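Putative exported protein (Bordetella parapertussis, PDB 3OCJ) is of unknown function but has a Rossmann-type methyltransferase domain, probably binds S-adenosylmethionine, and holds a palmitic acid molecule in the crystal. Local coordinates at residues P86-R89 with V90-R94; L47-G50 with L51-E55. All blocks are in the same frame, centred on the assembly; numbering follows the deposited sequence.

Interaction 1: residues P86-R89 with V90-R94; sequences PLER and VFYER. With PLM (palmitic acid), chain D.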
loop_
_atom_site.group_PDB
_atom_site.type_symbol
_atom_site.label_atom_id
_atom_site.label_comp_id
_atom_site.label_asym_id
_atom_site.label_seq_id
_atom_site.Cartn_x
_atom_site.Cartn_y
_atom_site.Cartn_z
ATOM N N PRO A 86 4.117 18.897 -14.215
ATOM C CA PRO A 86 2.907 19.476 -13.619
ATOM C C PRO A 86 1.798 18.444 -13.354
ATOM O O PRO A 86 1.292 18.361 -12.235
ATOM C CB PRO A 86 2.474 20.518 -14.660
ATOM C CG PRO A 86 3.764 20.936 -15.310
ATOM C CD PRO A 86 4.597 19.673 -15.375
ATOM N N LEU A 87 1.434 17.646 -14.351
ATOM C CA LEU A 87 0.357 16.673 -14.175
ATOM C C LEU A 87 0.775 15.568 -13.205
ATOM O O LEU A 87 -0.002 15.127 -12.345
ATOM C CB LEU A 87 -0.022 16.063 -15.521
ATOM C CG LEU A 87 -1.395 15.411 -15.637
ATOM C CD1 LEU A 87 -2.483 16.396 -15.228
ATOM C CD2 LEU A 87 -1.619 14.919 -17.063
ATOM N N GLU A 88 2.009 15.114 -13.366
ATOM C CA GLU A 88 2.594 14.134 -12.462
ATOM C C GLU A 88 2.443 14.576 -11.012
ATOM O O GLU A 88 2.092 13.781 -10.144
ATOM C CB GLU A 88 4.073 13.969 -12.810
ATOM C CG GLU A 88 4.805 12.907 -12.029
ATOM C CD GLU A 88 6.240 12.736 -12.499
ATOM O OE1 GLU A 88 6.863 13.720 -12.952
ATOM O OE2 GLU A 88 6.757 11.603 -12.427
ATOM N N ARG A 89 2.694 15.853 -10.748
ATOM C CA ARG A 89 2.584 16.368 -9.379
ATOM C C ARG A 89 1.131 16.342 -8.868
ATOM O O ARG A 89 0.882 16.042 -7.700
ATOM C CB ARG A 89 3.208 17.763 -9.246
ATOM C CG ARG A 89 3.223 18.267 -7.790
ATOM C CD ARG A 89 3.928 19.628 -7.658
ATOM N NE ARG A 89 5.348 19.582 -8.003
ATOM C CZ ARG A 89 6.307 19.162 -7.183
ATOM N NH1 ARG A 89 5.984 18.715 -5.971
ATOM N NH2 ARG A 89 7.575 19.154 -7.576
ATOM N N VAL A 90 0.172 16.626 -9.746
ATOM C CA VAL A 90 -1.238 16.501 -9.381
ATOM C C VAL A 90 -1.558 15.065 -8.974
ATOM O O VAL A 90 -2.242 14.821 -7.974
ATOM C CB VAL A 90 -2.170 16.942 -10.521
ATOM C CG1 VAL A 90 -3.624 16.671 -10.145
ATOM C CG2 VAL A 90 -1.969 18.423 -10.818
ATOM N N PHE A 91 -1.051 14.101 -9.736
ATOM C CA PHE A 91 -1.249 12.694 -9.387
ATOM C C PHE A 91 -0.642 12.352 -8.021
ATOM O O PHE A 91 -1.256 11.646 -7.211
ATOM C CB PHE A 91 -0.659 11.773 -10.459
ATOM C CG PHE A 91 -1.279 11.937 -11.827
ATOM C CD1 PHE A 91 -2.593 12.351 -11.967
ATOM C CD2 PHE A 91 -0.548 11.636 -12.972
ATOM C CE1 PHE A 91 -3.164 12.486 -13.225
ATOM C CE2 PHE A 91 -1.109 11.769 -14.233
ATOM C CZ PHE A 91 -2.420 12.194 -14.358
ATOM N N TYR A 92 0.563 12.850 -7.759
ATOM C CA TYR A 92 1.250 12.607 -6.490
ATOM C C TYR A 92 0.596 13.305 -5.299
ATOM O O TYR A 92 0.762 12.870 -4.165
ATOM C CB TYR A 92 2.691 13.119 -6.547
ATOM C CG TYR A 92 3.765 12.146 -6.992
ATOM C CD1 TYR A 92 3.904 11.786 -8.325
ATOM C CD2 TYR A 92 4.698 11.656 -6.081
ATOM C CE1 TYR A 92 4.915 10.926 -8.730
ATOM C CE2 TYR A 92 5.705 10.797 -6.477
ATOM C CZ TYR A 92 5.809 10.440 -7.801
ATOM O OH TYR A 92 6.824 9.587 -8.203
ATOM N N GLU A 93 -0.101 14.419 -5.540
ATOM C CA GLU A 93 -0.508 15.292 -4.437
ATOM C C GLU A 93 -2.000 15.494 -4.251
ATOM O O GLU A 93 -2.429 15.973 -3.192
ATOM C CB GLU A 93 0.192 16.655 -4.550
ATOM C CG GLU A 93 1.689 16.551 -4.346
ATOM C CD GLU A 93 2.418 17.868 -4.486
ATOM O OE1 GLU A 93 1.759 18.930 -4.637
ATOM O OE2 GLU A 93 3.665 17.832 -4.406
ATOM N N ARG A 94 -2.801 15.154 -5.247
ATOM C CA ARG A 94 -4.224 15.476 -5.175
ATOM C C ARG A 94 -5.184 14.287 -5.236
ATOM O O ARG A 94 -6.331 14.398 -4.809
ATOM C CB ARG A 94 -4.589 16.517 -6.228
ATOM C CG ARG A 94 -3.824 17.816 -6.047
ATOM C CD ARG A 94 -4.157 18.820 -7.127
ATOM N NE ARG A 94 -5.559 19.222 -7.095
ATOM C CZ ARG A 94 -6.128 19.993 -8.015
ATOM N NH1 ARG A 94 -5.415 20.440 -9.040
ATOM N NH2 ARG A 94 -7.410 20.314 -7.913
HETATM C C1 PLM D . -0.374 -0.437 -2.627
HETATM O O1 PLM D . -0.024 -0.012 -1.507
HETATM O O2 PLM D . 0.309 -1.338 -3.158
HETATM C C2 PLM D . -1.588 0.110 -3.359
HETATM C C3 PLM D . -2.169 1.373 -2.723
HETATM C C4 PLM D . -3.186 1.968 -3.697
HETATM C C5 PLM D . -4.014 3.100 -3.102
HETATM C C6 PLM D . -3.172 4.332 -2.787
HETATM C C7 PLM D . -2.121 4.629 -3.850
HETATM C C8 PLM D . -2.710 5.044 -5.194
HETATM C C9 PLM D . -1.550 5.348 -6.136
HETATM C CA PLM D . -1.958 6.191 -7.334
HETATM C CB PLM D . -0.735 6.923 -7.875
HETATM C CC PLM D . -0.942 7.415 -9.298
HETATM C CD PLM D . 0.319 8.097 -9.810
HETATM C CE PLM D . 0.157 8.430 -11.290
HETATM C CF PLM D . 1.500 8.669 -11.961
HETATM C CG PLM D . 2.260 9.834 -11.348
HETATM O O HOH W 1 7.540 9.598 -10.875
#
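One face of the Phe91 ring lies over the carbonyl oxygen of Leu87, which sits 3.5 Å from Phe91 CG and is displaced toward the rim of the ring. Farther out along the same ring, Leu87 CG meets Phe91 CZ at 3.6 Å, an apolar contact one helical turn apart. The Tyr92 ring instead turns an edge to the backbone, with CD1 beside the carbonyl oxygen of Glu88. The Glu88 and Tyr92 side chains run alongside each other and point the same way, the carboxylate turned 78° from the ring plane. One water joins their ends, donating to Glu88 OE2 and lying 2.8 Å from Tyr92 OH; Glu88 OE2 is also hydrogen-bonded to Ser54 OG. At the edge of the Arg89 guanidinium, NH1 forms a salt bridge to Glu93 OE2 (2.9 Å), meeting the syn side of the carboxylate but 33° out of its plane. Arg89 sends CG anti to its backbone nitrogen and bends back at chi3 (-64°), which brings NH1 down to the carboxylate while the aliphatic part of the chain runs along Glu93. Glu93 OE2 is gripped further by Gly80 N and His77 NE2, and Arg89 NH1 by Ser81 O, tying this side of the helix to the loop before it. Backbone bonds from Val90, Phe91 and Tyr92 to Pro86, Leu87 and Glu88 are regular, whereas Glu93 N to Arg89 O is weak. Palmitic acid reaches the helix with its tail: CE lies 3.5 Å from Phe91 CB and CG 3.9 Å from Tyr92 CE1. The Leu87-Phe91, Glu88-Tyr92 and Arg89-Glu93 pairs are i to i+4 contacts of one amphipathic alpha-helix, with an intrahelical salt bridge on one side and aromatic residues lining the pocket that holds the palmitic acid tail on another.

Interaction 2: residues L47-G50 with L51-E55; sequences LLHG and LAESE. With PLM (palmitic acid), chain D.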
loop_
_atom_site.group_PDB
_atom_site.type_symbol
_atom_site.label_atom_id
_atom_site.label_comp_id
_atom_site.label_asym_id
_atom_site.label_seq_id
_atom_site.Cartn_x
_atom_site.Cartn_y
_atom_site.Cartn_z
ATOM N N LEU A 47 -4.035 13.265 -20.325
ATOM C CA LEU A 47 -3.795 12.593 -19.056
ATOM C C LEU A 47 -2.954 11.333 -19.266
ATOM O O LEU A 47 -2.010 11.073 -18.518
ATOM C CB LEU A 47 -5.118 12.245 -18.364
ATOM C CG LEU A 47 -6.029 13.409 -17.971
ATOM C CD1 LEU A 47 -7.246 12.889 -17.230
ATOM C CD2 LEU A 47 -5.276 14.426 -17.121
ATOM N N LEU A 48 -3.295 10.558 -20.287
ATOM C CA LEU A 48 -2.535 9.355 -20.615
ATOM C C LEU A 48 -1.076 9.703 -20.924
ATOM O O LEU A 48 -0.156 9.008 -20.484
ATOM C CB LEU A 48 -3.188 8.605 -21.780
ATOM C CG LEU A 48 -2.471 7.353 -22.297
ATOM C CD1 LEU A 48 -2.262 6.336 -21.174
ATOM C CD2 LEU A 48 -3.259 6.724 -23.429
ATOM N N HIS A 49 -0.865 10.786 -21.664
ATOM C CA HIS A 49 0.485 11.233 -21.979
ATOM C C HIS A 49 1.252 11.613 -20.713
ATOM O O HIS A 49 2.443 11.322 -20.590
ATOM C CB HIS A 49 0.441 12.412 -22.955
ATOM C CG HIS A 49 1.786 12.819 -23.471
ATOM N ND1 HIS A 49 2.437 12.133 -24.474
ATOM C CD2 HIS A 49 2.599 13.845 -23.127
ATOM C CE1 HIS A 49 3.595 12.717 -24.722
ATOM N NE2 HIS A 49 3.717 13.758 -23.920
ATOM N N GLY A 50 0.568 12.264 -19.778
ATOM C CA GLY A 50 1.170 12.618 -18.505
ATOM C C GLY A 50 1.635 11.374 -17.765
ATOM O O GLY A 50 2.746 11.334 -17.230
ATOM N N LEU A 51 0.794 10.344 -17.739
ATOM C CA LEU A 51 1.193 9.075 -17.142
ATOM C C LEU A 51 2.431 8.505 -17.814
ATOM O O LEU A 51 3.376 8.081 -17.146
ATOM C CB LEU A 51 0.080 8.038 -17.239
ATOM C CG LEU A 51 -1.096 8.168 -16.283
ATOM C CD1 LEU A 51 -2.086 7.044 -16.569
ATOM C CD2 LEU A 51 -0.630 8.132 -14.829
ATOM N N ALA A 52 2.421 8.482 -19.142
ATOM C CA ALA A 52 3.498 7.850 -19.890
ATOM C C ALA A 52 4.824 8.603 -19.777
ATOM O O ALA A 52 5.888 8.023 -20.001
ATOM C CB ALA A 52 3.095 7.688 -21.354
ATOM N N GLU A 53 4.754 9.888 -19.444
ATOM C CA GLU A 53 5.948 10.715 -19.306
ATOM C C GLU A 53 6.553 10.616 -17.912
ATOM O O GLU A 53 7.666 11.093 -17.685
ATOM C CB GLU A 53 5.638 12.175 -19.632
ATOM C CG GLU A 53 5.416 12.430 -21.105
ATOM C CD GLU A 53 6.622 12.045 -21.937
ATOM O OE1 GLU A 53 7.738 12.499 -21.610
ATOM O OE2 GLU A 53 6.454 11.287 -22.915
ATOM N N SER A 54 5.825 9.984 -16.994
ATOM C CA SER A 54 6.225 9.882 -15.599
ATOM C C SER A 54 6.843 8.523 -15.301
ATOM O O SER A 54 6.338 7.502 -15.758
ATOM C CB SER A 54 4.996 10.090 -14.705
ATOM O OG SER A 54 5.200 9.623 -13.382
ATOM N N GLU A 55 7.916 8.495 -14.517
ATOM C CA GLU A 55 8.485 7.207 -14.123
ATOM C C GLU A 55 7.457 6.354 -13.370
ATOM O O GLU A 55 7.279 5.174 -13.665
ATOM C CB GLU A 55 9.737 7.381 -13.262
ATOM C CG GLU A 55 10.920 7.984 -13.979
ATOM C CD GLU A 55 12.156 8.038 -13.099
ATOM O OE1 GLU A 55 12.016 8.319 -11.891
ATOM O OE2 GLU A 55 13.267 7.809 -13.620
HETATM C C1 PLM D . -0.374 -0.437 -2.627
HETATM O O1 PLM D . -0.024 -0.012 -1.507
HETATM O O2 PLM D . 0.309 -1.338 -3.158
HETATM C C2 PLM D . -1.588 0.110 -3.359
HETATM C C3 PLM D . -2.169 1.373 -2.723
HETATM C C4 PLM D . -3.186 1.968 -3.697
HETATM C C5 PLM D . -4.014 3.100 -3.102
HETATM C C6 PLM D . -3.172 4.332 -2.787
HETATM C C7 PLM D . -2.121 4.629 -3.850
HETATM C C8 PLM D . -2.710 5.044 -5.194
HETATM C C9 PLM D . -1.550 5.348 -6.136
HETATM C CA PLM D . -1.958 6.191 -7.334
HETATM C CB PLM D . -0.735 6.923 -7.875
HETATM C CC PLM D . -0.942 7.415 -9.298
HETATM C CD PLM D . 0.319 8.097 -9.810
HETATM C CE PLM D . 0.157 8.430 -11.290
HETATM C CF PLM D . 1.500 8.669 -11.961
HETATM C CG PLM D . 2.260 9.834 -11.348
#
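Residues 47-53 form the last turns of helix 41-53, where Leu51 N and Ala52 N bond to the carbonyl oxygens of Leu47 and Leu48, each at 3.0 Å. The pattern changes at the end of the helix: Glu53 N keeps its bond to His49 O, though bent to 133°, and adds a weak one to Gly50 O. Ser54 N then bonds to Leu51 O, a tighter turn, and Ser54 leaves the helical conformation. On the outer surface, in the His49 conformer described here, Glu53 lays its CG over a face of the imidazole in a CH-pi contact, 3.9 Å from the ring centroid. The bend at chi2 (-59°) leaves the Glu53 carboxylate roughly parallel to the ring, about 21° apart in this conformer, but offset toward its rim. The same Glu53 CG also packs against His49 O, at 3.2 Å. Leu51 extends inward, and its CD2 lies 3.6 Å from palmitic acid CF. The same methyl packs on Phe91 of helix 86-94, and the side chain also touches helices 247-261 and 55-63. Ser54 OG comes within 3.6 Å of the terminal carbon, CG, of the ligand; this hydroxyl is itself hydrogen-bonded to Glu88 OE2 and Gly57 N, which satisfies it at the apolar end of the chain. One helix thus gives way almost directly to the next in a helix-to-helix junction beside the tail of the bound fatty acid, with Ser54 as the N-cap of helix 55-63.

Overall arrangement
Interaction 2 comes first along the chain, at the end of helix 41-53, and interaction 1 follows on helix 86-94, with helices 55-63 and 68-76 between them. Their centres are about 11 Å apart, on the same side of the chain's centre, and both precede the first strand of the mixed sheet, 121-124. The two helices pack directly: Leu87 meets Leu47 and Gly50, and Phe91 meets Leu51, beside the Glu88-Ser54 hydrogen bond. Helix 247-261 contacts both. Both touch the tail of the same palmitic acid, whose hydrogen bond to Tyr199 lies beyond this helical region, consistent with a lipid-sized pocket beside the methyltransferase-like fold.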